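Local coordinates for protein alpha-amylase (Eisenia fetida, PDB 6M4K) that probably hydrolyses internal alpha-1,4-glucosidic linkages of starch-like polysaccharides, as a calcium-binding glycoside hydrolase of family 13, at residues 102-107 with 180-185; 44-49 with 232-237; 65-70 with 198-203. One frame throughout, in Å; residues are numbered along the deposited sequence.

Interaction 1 (102-107 with 180-185); sequences GVLNHM and DVEAEF. With CA (calcium ion), chain B.
L104 and E182 run past one another in opposite directions, and the glutamate, traced outward from the helix, shows how one side chain can serve an apolar and a polar neighbour in turn. Its CB and CG both lie against a leucine methyl, with E182 CG 4.1 Å from L104 CD2. CG stands anti to its own carbonyl carbon (chi1 -67°) and the chain beyond is extended, which carries the carboxylate past the leucine to the loop backbone. There E182 CD comes within 3.7 Å of L104 CB, and the two oxygens divide the work. E182 OE2 approaches L104 O to 2.7 Å, so close for two oxygens that the acid group probably holds a proton. E182 OE1 accepts a bond of 2.9 Å from water 1, which also donates to L104 O at 2.8 Å, closing a bridge beside the direct approach. If E182 were an alanine, the L104 carbonyl and water 1 would probably lose their common partner and a gap would be left beside the leucine. The same methyl, L104 CD2, also meets the edge of the F185 ring, near its plane, 4.2 Å from F185 CD2. The residue after L104 turns away from the helix: N105 OD1 binds the calcium ion at 2.4 Å, while its ND2 donates to H106 ND1 in the imidazole plane. R161, D170 and H204 complete the protein ligands. The helix 176-192 thus backs the Asn-His loop after the third barrel strand, which in family 13 amylases carries a calcium ligand.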
loop_
_atom_site.group_PDB
_atom_site.type_symbol
_atom_site.label_atom_id
_atom_site.label_comp_id
_atom_site.label_asym_id
_atom_site.label_seq_id
_atom_site.Cartn_x
_atom_site.Cartn_y
_atom_site.Cartn_z
ATOM N N GLY A 102 1.044 -7.348 -9.633
ATOM C CA GLY A 102 1.143 -8.516 -10.481
ATOM C C GLY A 102 0.094 -9.531 -10.083
ATOM O O GLY A 102 0.042 -9.961 -8.929
ATOM N N VAL A 103 -0.747 -9.911 -11.044
ATOM C CA VAL A 103 -1.915 -10.744 -10.781
ATOM C C VAL A 103 -1.649 -12.107 -11.411
ATOM O O VAL A 103 -1.846 -12.287 -12.621
ATOM C CB VAL A 103 -3.198 -10.099 -11.321
ATOM C CG1 VAL A 103 -4.399 -10.934 -10.934
ATOM C CG2 VAL A 103 -3.327 -8.672 -10.780
ATOM N N LEU A 104 -1.195 -13.065 -10.600
ATOM C CA LEU A 104 -0.720 -14.357 -11.091
ATOM C C LEU A 104 -1.577 -15.541 -10.665
ATOM O O LEU A 104 -1.377 -16.648 -11.184
ATOM C CB LEU A 104 0.728 -14.607 -10.632
ATOM C CG LEU A 104 1.738 -13.526 -11.011
ATOM C CD1 LEU A 104 3.126 -13.929 -10.511
ATOM C CD2 LEU A 104 1.769 -13.240 -12.505
ATOM N N ASN A 105 -2.515 -15.359 -9.741
ATOM C CA ASN A 105 -3.275 -16.489 -9.217
ATOM C C ASN A 105 -4.337 -16.988 -10.186
ATOM O O ASN A 105 -4.709 -18.166 -10.133
ATOM C CB ASN A 105 -3.929 -16.092 -7.892
ATOM C CG ASN A 105 -4.847 -17.161 -7.340
ATOM O OD1 ASN A 105 -4.407 -18.222 -6.890
ATOM N ND2 ASN A 105 -6.133 -16.869 -7.345
ATOM N N HIS A 106 -4.855 -16.119 -11.049
ATOM C CA HIS A 106 -6.077 -16.418 -11.774
ATOM C C HIS A 106 -6.112 -15.589 -13.041
ATOM O O HIS A 106 -5.287 -14.699 -13.264
ATOM C CB HIS A 106 -7.276 -16.101 -10.893
ATOM C CG HIS A 106 -7.233 -14.728 -10.300
ATOM N ND1 HIS A 106 -6.822 -14.488 -9.004
ATOM C CD2 HIS A 106 -7.531 -13.522 -10.836
ATOM C CE1 HIS A 106 -6.884 -13.187 -8.769
ATOM N NE2 HIS A 106 -7.310 -12.578 -9.864
ATOM N N MET A 107 -7.088 -15.920 -13.886
ATOM C CA MET A 107 -7.412 -15.116 -15.058
ATOM C C MET A 107 -8.737 -14.393 -14.819
ATOM O O MET A 107 -8.839 -13.582 -13.893
ATOM C CB MET A 107 -7.391 -15.978 -16.326
ATOM C CG MET A 107 -6.025 -16.572 -16.642
ATOM S SD MET A 107 -4.697 -15.359 -16.871
ATOM C CE MET A 107 -5.086 -14.723 -18.511
ATOM N N ASP A 180 6.588 -20.771 -16.420
ATOM C CA ASP A 180 7.398 -20.142 -17.457
ATOM C C ASP A 180 6.714 -18.899 -18.009
ATOM O O ASP A 180 7.364 -17.872 -18.238
ATOM C CB ASP A 180 7.646 -21.133 -18.599
ATOM C CG ASP A 180 8.651 -22.217 -18.242
ATOM O OD1 ASP A 180 9.358 -22.095 -17.221
ATOM O OD2 ASP A 180 8.740 -23.193 -19.019
ATOM N N VAL A 181 5.409 -18.993 -18.267
ATOM C CA VAL A 181 4.662 -17.874 -18.837
ATOM C C VAL A 181 4.636 -16.693 -17.874
ATOM O O VAL A 181 4.840 -15.536 -18.274
ATOM C CB VAL A 181 3.242 -18.335 -19.206
ATOM C CG1 VAL A 181 2.325 -17.146 -19.379
ATOM C CG2 VAL A 181 3.282 -19.178 -20.481
ATOM N N GLU A 182 4.378 -16.963 -16.597
ATOM C CA GLU A 182 4.287 -15.873 -15.632
ATOM C C GLU A 182 5.651 -15.244 -15.383
ATOM O O GLU A 182 5.761 -14.017 -15.260
ATOM C CB GLU A 182 3.608 -16.364 -14.355
ATOM C CG GLU A 182 2.142 -16.715 -14.631
ATOM C CD GLU A 182 1.326 -16.998 -13.402
ATOM O OE1 GLU A 182 1.877 -17.559 -12.442
ATOM O OE2 GLU A 182 0.112 -16.661 -13.418
ATOM N N ALA A 183 6.713 -16.058 -15.355
ATOM C CA ALA A 183 8.052 -15.492 -15.225
ATOM C C ALA A 183 8.449 -14.680 -16.447
ATOM O O ALA A 183 9.155 -13.677 -16.313
ATOM C CB ALA A 183 9.072 -16.597 -14.963
ATOM N N GLU A 184 8.017 -15.087 -17.647
ATOM C CA GLU A 184 8.324 -14.295 -18.833
ATOM C C GLU A 184 7.707 -12.909 -18.727
ATOM O O GLU A 184 8.342 -11.912 -19.083
ATOM C CB GLU A 184 7.811 -14.993 -20.097
ATOM C CG GLU A 184 8.198 -14.292 -21.423
ATOM C CD GLU A 184 7.369 -13.047 -21.748
ATOM O OE1 GLU A 184 6.168 -13.012 -21.398
ATOM O OE2 GLU A 184 7.914 -12.097 -22.359
ATOM N N PHE A 185 6.458 -12.844 -18.262
ATOM C CA PHE A 185 5.777 -11.571 -18.035
ATOM C C PHE A 185 6.561 -10.705 -17.053
ATOM O O PHE A 185 6.913 -9.558 -17.355
ATOM C CB PHE A 185 4.378 -11.890 -17.502
ATOM C CG PHE A 185 3.638 -10.713 -16.909
ATOM C CD1 PHE A 185 3.443 -9.546 -17.630
ATOM C CD2 PHE A 185 3.107 -10.801 -15.638
ATOM C CE1 PHE A 185 2.733 -8.478 -17.072
ATOM C CE2 PHE A 185 2.403 -9.749 -15.079
ATOM C CZ PHE A 185 2.215 -8.589 -15.798
HETATM CA CA CA B . -4.887 -20.571 -6.561
HETATM O O HOH W 1 -0.032 -19.108 -10.970
HETATM O O HOH W 2 -3.677 -20.288 -8.721
HETATM O O HOH W 3 -7.011 -20.252 -5.149
HETATM O O HOH W 4 -2.949 -22.174 -6.605
#

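Interaction 2 (44-49 with 232-237)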
loop_
_atom_site.group_PDB
_atom_site.type_symbol
_atom_site.label_atom_id
_atom_site.label_comp_id
_atom_site.label_asym_id
_atom_site.label_seq_id
_atom_site.Cartn_x
_atom_site.Cartn_y
_atom_site.Cartn_z
ATOM N N GLY A 44 9.080 5.385 -4.199
ATOM C CA GLY A 44 8.543 4.623 -5.310
ATOM C C GLY A 44 7.031 4.573 -5.285
ATOM O O GLY A 44 6.378 5.062 -4.356
ATOM N N VAL A 45 6.492 3.926 -6.315
ATOM C CA VAL A 45 5.063 3.935 -6.629
ATOM C C VAL A 45 4.621 2.520 -6.945
ATOM O O VAL A 45 5.227 1.857 -7.792
ATOM C CB VAL A 45 4.772 4.820 -7.856
ATOM C CG1 VAL A 45 3.303 4.692 -8.278
ATOM C CG2 VAL A 45 5.117 6.246 -7.552
ATOM N N GLN A 46 3.552 2.067 -6.296
ATOM C CA GLN A 46 2.864 0.858 -6.721
ATOM C C GLN A 46 1.822 1.238 -7.764
ATOM O O GLN A 46 0.977 2.105 -7.513
ATOM C CB GLN A 46 2.163 0.210 -5.535
ATOM C CG GLN A 46 1.489 -1.098 -5.854
ATOM C CD GLN A 46 0.741 -1.633 -4.673
ATOM O OE1 GLN A 46 1.320 -1.812 -3.597
ATOM N NE2 GLN A 46 -0.557 -1.877 -4.838
ATOM N N VAL A 47 1.879 0.601 -8.928
ATOM C CA VAL A 47 0.989 0.911 -10.045
ATOM C C VAL A 47 -0.046 -0.196 -10.194
ATOM O O VAL A 47 0.217 -1.372 -9.919
ATOM C CB VAL A 47 1.778 1.125 -11.355
ATOM C CG1 VAL A 47 2.794 2.236 -11.193
ATOM C CG2 VAL A 47 2.434 -0.176 -11.843
ATOM N N SER A 48 -1.239 0.189 -10.668
ATOM C CA SER A 48 -2.324 -0.759 -10.881
ATOM C C SER A 48 -1.929 -1.789 -11.945
ATOM O O SER A 48 -1.032 -1.537 -12.758
ATOM C CB SER A 48 -3.580 -0.001 -11.329
ATOM O OG SER A 48 -4.187 0.676 -10.236
ATOM N N PRO A 49 -2.585 -2.957 -11.967
ATOM C CA PRO A 49 -2.174 -4.025 -12.904
ATOM C C PRO A 49 -2.047 -3.492 -14.319
ATOM O O PRO A 49 -2.999 -2.906 -14.856
ATOM C CB PRO A 49 -3.301 -5.062 -12.771
ATOM C CG PRO A 49 -3.748 -4.908 -11.331
ATOM C CD PRO A 49 -3.664 -3.416 -11.068
ATOM N N TYR A 232 12.323 -6.459 -5.980
ATOM C CA TYR A 232 11.614 -6.408 -4.707
ATOM C C TYR A 232 10.250 -7.077 -4.846
ATOM O O TYR A 232 9.468 -6.721 -5.729
ATOM C CB TYR A 232 11.414 -4.948 -4.311
ATOM C CG TYR A 232 10.691 -4.697 -3.000
ATOM C CD1 TYR A 232 10.904 -5.497 -1.884
ATOM C CD2 TYR A 232 9.822 -3.604 -2.870
ATOM C CE1 TYR A 232 10.271 -5.230 -0.676
ATOM C CE2 TYR A 232 9.181 -3.332 -1.671
ATOM C CZ TYR A 232 9.409 -4.144 -0.579
ATOM O OH TYR A 232 8.797 -3.898 0.637
ATOM N N ILE A 233 9.942 -8.026 -3.973
ATOM C CA ILE A 233 8.659 -8.722 -4.004
ATOM C C ILE A 233 7.998 -8.531 -2.650
ATOM O O ILE A 233 8.571 -8.895 -1.610
ATOM C CB ILE A 233 8.816 -10.219 -4.309
ATOM C CG1 ILE A 233 9.522 -10.448 -5.650
ATOM C CG2 ILE A 233 7.454 -10.918 -4.240
ATOM C CD1 ILE A 233 8.685 -10.086 -6.839
ATOM N N TYR A 234 6.811 -7.937 -2.650
ATOM C CA TYR A 234 5.959 -7.981 -1.477
ATOM C C TYR A 234 4.641 -8.648 -1.837
ATOM O O TYR A 234 4.070 -8.393 -2.902
ATOM C CB TYR A 234 5.784 -6.626 -0.771
ATOM C CG TYR A 234 5.289 -5.459 -1.595
ATOM C CD1 TYR A 234 6.155 -4.756 -2.417
ATOM C CD2 TYR A 234 3.965 -5.039 -1.519
ATOM C CE1 TYR A 234 5.726 -3.662 -3.156
ATOM C CE2 TYR A 234 3.527 -3.929 -2.229
ATOM C CZ TYR A 234 4.410 -3.256 -3.054
ATOM O OH TYR A 234 4.002 -2.158 -3.788
ATOM N N GLN A 235 4.183 -9.532 -0.967
ATOM C CA GLN A 235 3.141 -10.496 -1.284
ATOM C C GLN A 235 1.883 -10.116 -0.525
ATOM O O GLN A 235 1.923 -9.934 0.696
ATOM C CB GLN A 235 3.598 -11.897 -0.867
ATOM C CG GLN A 235 4.806 -12.384 -1.629
ATOM C CD GLN A 235 5.516 -13.499 -0.894
ATOM O OE1 GLN A 235 5.292 -14.686 -1.162
ATOM N NE2 GLN A 235 6.341 -13.127 0.075
ATOM N N GLU A 236 0.768 -9.970 -1.244
ATOM C CA GLU A 236 -0.499 -9.710 -0.575
ATOM C C GLU A 236 -1.001 -11.021 0.002
ATOM O O GLU A 236 -1.522 -11.880 -0.720
ATOM C CB GLU A 236 -1.537 -9.126 -1.525
ATOM C CG GLU A 236 -2.803 -8.766 -0.742
ATOM C CD GLU A 236 -4.114 -8.927 -1.498
ATOM O OE1 GLU A 236 -4.183 -9.676 -2.500
ATOM O OE2 GLU A 236 -5.104 -8.291 -1.055
ATOM N N VAL A 237 -0.836 -11.186 1.306
ATOM C CA VAL A 237 -1.397 -12.304 2.044
ATOM C C VAL A 237 -2.285 -11.694 3.108
ATOM O O VAL A 237 -1.787 -11.036 4.034
ATOM C CB VAL A 237 -0.310 -13.175 2.686
ATOM C CG1 VAL A 237 -0.948 -14.346 3.430
ATOM C CG2 VAL A 237 0.676 -13.653 1.636
#
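Q46 and Y234 meet through their polar ends inside the barrel, an example of two strands that share no backbone bond yet are joined across an interior. The CA atoms of Q46 and Y234 lie 10.7 Å apart. The segment 232-237 enters as a strand; the hydroxyl of its first residue, Y232, is hydrogen-bonded to H339 ND1, and I233 packs against F197 and L199 of the adjoining strand 196-199. Next comes Y234, whose CG is wedged between its backbone N and carbonyl carbon, a torsion that helps point the ring across the barrel towards Q46. The setting is the closed, eight-stranded parallel TIM barrel, in which 44-47 is the second strand and 232-235 the fifth, so the tyrosine has to reach through the core to its partner. At the far end of the ring the hydroxyl donates to the glutamine, with 2.7 Å between Y234 OH and Q46 OE1. The donor stands 21° off the carbonyl plane, and the C=O...donor angle is 115°. Q46 OE1 sits at the edge of the Y234 ring, in its plane, 3.4 Å from Y234 CE2. Because Q46 is extended, with CG anti to the backbone N (chi1 -176°), its aliphatic part lies alongside the same hydroxyl, Q46 CG coming within 3.4 Å of Y234 OH. Q46 OE1 also accepts from R341 NH1, so two donors grip this buried oxygen. Q235, the last strand residue, bonds through NE2 to the Y250 and R255 carbonyls, and in the loop that follows E236 OE1 accepts a hydrogen bond from the backbone N of A201.

Interaction 3 (65-70 with 198-203)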
loop_
_atom_site.group_PDB
_atom_site.type_symbol
_atom_site.label_atom_id
_atom_site.label_comp_id
_atom_site.label_asym_id
_atom_site.label_seq_id
_atom_site.Cartn_x
_atom_site.Cartn_y
_atom_site.Cartn_z
ATOM N N GLN A 65 -12.200 -4.801 -12.640
ATOM C CA GLN A 65 -11.893 -5.449 -13.911
ATOM C C GLN A 65 -10.388 -5.650 -14.083
ATOM O O GLN A 65 -9.962 -6.589 -14.765
ATOM C CB GLN A 65 -12.483 -4.648 -15.081
ATOM C CG GLN A 65 -11.710 -3.394 -15.390
ATOM C CD GLN A 65 -12.338 -2.528 -16.473
ATOM O OE1 GLN A 65 -13.356 -2.892 -17.082
ATOM N NE2 GLN A 65 -11.730 -1.374 -16.721
ATOM N N ARG A 66 -9.572 -4.801 -13.444
ATOM C CA ARG A 66 -8.124 -4.901 -13.595
ATOM C C ARG A 66 -7.528 -6.076 -12.838
ATOM O O ARG A 66 -6.360 -6.404 -13.080
ATOM C CB ARG A 66 -7.439 -3.588 -13.208
ATOM C CG ARG A 66 -7.850 -2.459 -14.135
ATOM C CD ARG A 66 -7.119 -1.181 -13.831
ATOM N NE ARG A 66 -5.724 -1.213 -14.287
ATOM C CZ ARG A 66 -5.003 -0.117 -14.467
ATOM N NH1 ARG A 66 -5.555 1.072 -14.243
ATOM N NH2 ARG A 66 -3.747 -0.182 -14.893
ATOM N N TYR A 67 -8.303 -6.744 -11.989
ATOM C CA TYR A 67 -7.846 -7.928 -11.276
ATOM C C TYR A 67 -8.288 -9.219 -11.954
ATOM O O TYR A 67 -8.210 -10.291 -11.346
ATOM C CB TYR A 67 -8.233 -7.831 -9.793
ATOM C CG TYR A 67 -7.423 -6.719 -9.160
ATOM C CD1 TYR A 67 -6.124 -6.956 -8.715
ATOM C CD2 TYR A 67 -7.910 -5.420 -9.085
ATOM C CE1 TYR A 67 -5.342 -5.934 -8.194
ATOM C CE2 TYR A 67 -7.141 -4.392 -8.565
ATOM C CZ TYR A 67 -5.857 -4.660 -8.118
ATOM O OH TYR A 67 -5.112 -3.614 -7.618
ATOM N N GLN A 68 -8.707 -9.133 -13.225
ATOM C CA GLN A 68 -9.059 -10.282 -14.060
ATOM C C GLN A 68 -8.192 -10.257 -15.310
ATOM O O GLN A 68 -8.598 -9.723 -16.358
ATOM C CB GLN A 68 -10.549 -10.285 -14.393
ATOM C CG GLN A 68 -11.380 -10.567 -13.163
ATOM C CD GLN A 68 -12.840 -10.796 -13.473
ATOM O OE1 GLN A 68 -13.185 -11.520 -14.412
ATOM N NE2 GLN A 68 -13.709 -10.180 -12.689
ATOM N N PRO A 69 -6.998 -10.843 -15.254
ATOM C CA PRO A 69 -6.120 -10.853 -16.427
ATOM C C PRO A 69 -6.744 -11.573 -17.614
ATOM O O PRO A 69 -7.420 -12.598 -17.471
ATOM C CB PRO A 69 -4.873 -11.594 -15.933
ATOM C CG PRO A 69 -4.878 -11.363 -14.462
ATOM C CD PRO A 69 -6.327 -11.382 -14.056
ATOM N N VAL A 70 -6.456 -11.027 -18.791
ATOM C CA VAL A 70 -6.807 -11.639 -20.062
ATOM C C VAL A 70 -5.569 -12.097 -20.831
ATOM O O VAL A 70 -5.588 -13.146 -21.483
ATOM C CB VAL A 70 -7.688 -10.676 -20.892
ATOM C CG1 VAL A 70 -7.841 -11.161 -22.341
ATOM C CG2 VAL A 70 -9.052 -10.521 -20.225
ATOM N N ARG A 198 4.085 -5.956 -6.329
ATOM C CA ARG A 198 3.099 -6.298 -5.313
ATOM C C ARG A 198 2.333 -7.492 -5.869
ATOM O O ARG A 198 1.635 -7.360 -6.877
ATOM C CB ARG A 198 2.154 -5.111 -5.127
ATOM C CG ARG A 198 0.983 -5.355 -4.180
ATOM C CD ARG A 198 -0.347 -5.590 -4.908
ATOM N NE ARG A 198 -1.429 -5.781 -3.941
ATOM C CZ ARG A 198 -2.605 -6.337 -4.222
ATOM N NH1 ARG A 198 -2.879 -6.753 -5.450
ATOM N NH2 ARG A 198 -3.512 -6.474 -3.264
ATOM N N LEU A 199 2.479 -8.667 -5.266
ATOM C CA LEU A 199 1.855 -9.874 -5.812
ATOM C C LEU A 199 0.458 -10.064 -5.222
ATOM O O LEU A 199 0.293 -10.300 -4.023
ATOM C CB LEU A 199 2.747 -11.106 -5.648
ATOM C CG LEU A 199 4.031 -11.109 -6.475
ATOM C CD1 LEU A 199 4.763 -12.418 -6.258
ATOM C CD2 LEU A 199 3.773 -10.882 -7.966
ATOM N N ASP A 200 -0.545 -9.966 -6.083
ATOM C CA ASP A 200 -1.942 -10.099 -5.700
ATOM C C ASP A 200 -2.287 -11.526 -5.269
ATOM O O ASP A 200 -1.815 -12.506 -5.855
ATOM C CB ASP A 200 -2.774 -9.748 -6.934
ATOM C CG ASP A 200 -4.252 -9.807 -6.689
ATOM O OD1 ASP A 200 -4.749 -8.964 -5.927
ATOM O OD2 ASP A 200 -4.924 -10.677 -7.290
ATOM N N ALA A 201 -3.137 -11.635 -4.246
ATOM C CA ALA A 201 -3.832 -12.888 -3.908
ATOM C C ALA A 201 -2.878 -14.036 -3.577
ATOM O O ALA A 201 -3.148 -15.199 -3.883
ATOM C CB ALA A 201 -4.836 -13.290 -4.993
ATOM N N CYS A 202 -1.775 -13.729 -2.896
ATOM C CA CYS A 202 -0.785 -14.767 -2.616
ATOM C C CYS A 202 -1.288 -15.832 -1.653
ATOM O O CYS A 202 -0.779 -16.959 -1.688
ATOM C CB CYS A 202 0.525 -14.160 -2.111
ATOM S SG CYS A 202 1.535 -13.448 -3.411
ATOM N N LYS A 203 -2.243 -15.516 -0.768
ATOM C CA LYS A 203 -2.780 -16.568 0.096
ATOM C C LYS A 203 -3.409 -17.693 -0.710
ATOM O O LYS A 203 -3.508 -18.824 -0.219
ATOM C CB LYS A 203 -3.787 -16.025 1.114
ATOM C CG LYS A 203 -5.186 -15.789 0.576
ATOM C CD LYS A 203 -6.030 -15.017 1.586
ATOM C CE LYS A 203 -6.369 -15.865 2.799
ATOM N NZ LYS A 203 -7.214 -15.085 3.770
#
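The backbones of Y67 and D200 keep their distance, with CA atoms 8.4 Å apart, and the loop 65-70 faces the end of strand 196-199 through one aromatic ring. Y67 directs its CB toward the strand, and the CD1-CE1 side of its ring meets a charged pair. D200 OD1 lies 3.7 Å from Y67 CD1, its carboxylate plane inclined by 39° to the ring. R198 NH1 comes within 3.8 Å of Y67 CE1, the guanidinium turned 76° from the ring plane. A bend in the arginine chain at chi2 helps bring its head round to D200. The two charges form a salt bridge of 2.9 Å between R198 NH1 and D200 OD1, which accepts on its anti side at an N-H...O angle of 144°. R198 NH1 is shared with D101 OD1 in a second salt bridge, and D101 OD2 is hydrogen-bonded to the Y67 hydroxyl, so D101 ties the ring and the arginine together. An acetate ion beside D200, probably from the crystallisation liquor, is consistent with a pocket there. The strand 196-199 pairs with 97-102 and 232-235 as the fourth of the barrel, and L199 and C202 pack on helix 207-214, while the loop carrying Y67 comes from between strand 44-47 and helix 81-93.

Overall arrangement
All three contacts belong to one family 13 catalytic barrel, and they show how segments distant in sequence are joined in a run from the barrel interior to the loops beyond the C-terminal ends of its strands. Interaction 2 spans the interior, and both other interactions are nested within the loop it closes; interaction 1 is in turn nested within interaction 3. The centres of interactions 1 and 3 are about 9 Å apart, those of 2 and 3 about 11 Å, and those of 1 and 2 about 14 Å. Interaction 3 sits between the others: H106 reaches the Y67 carbonyl, and Y234 packs on R198. The calcium-binding loop is thereby coupled to the barrel core through neighbouring strands 97-102, 196-199 and 232-235.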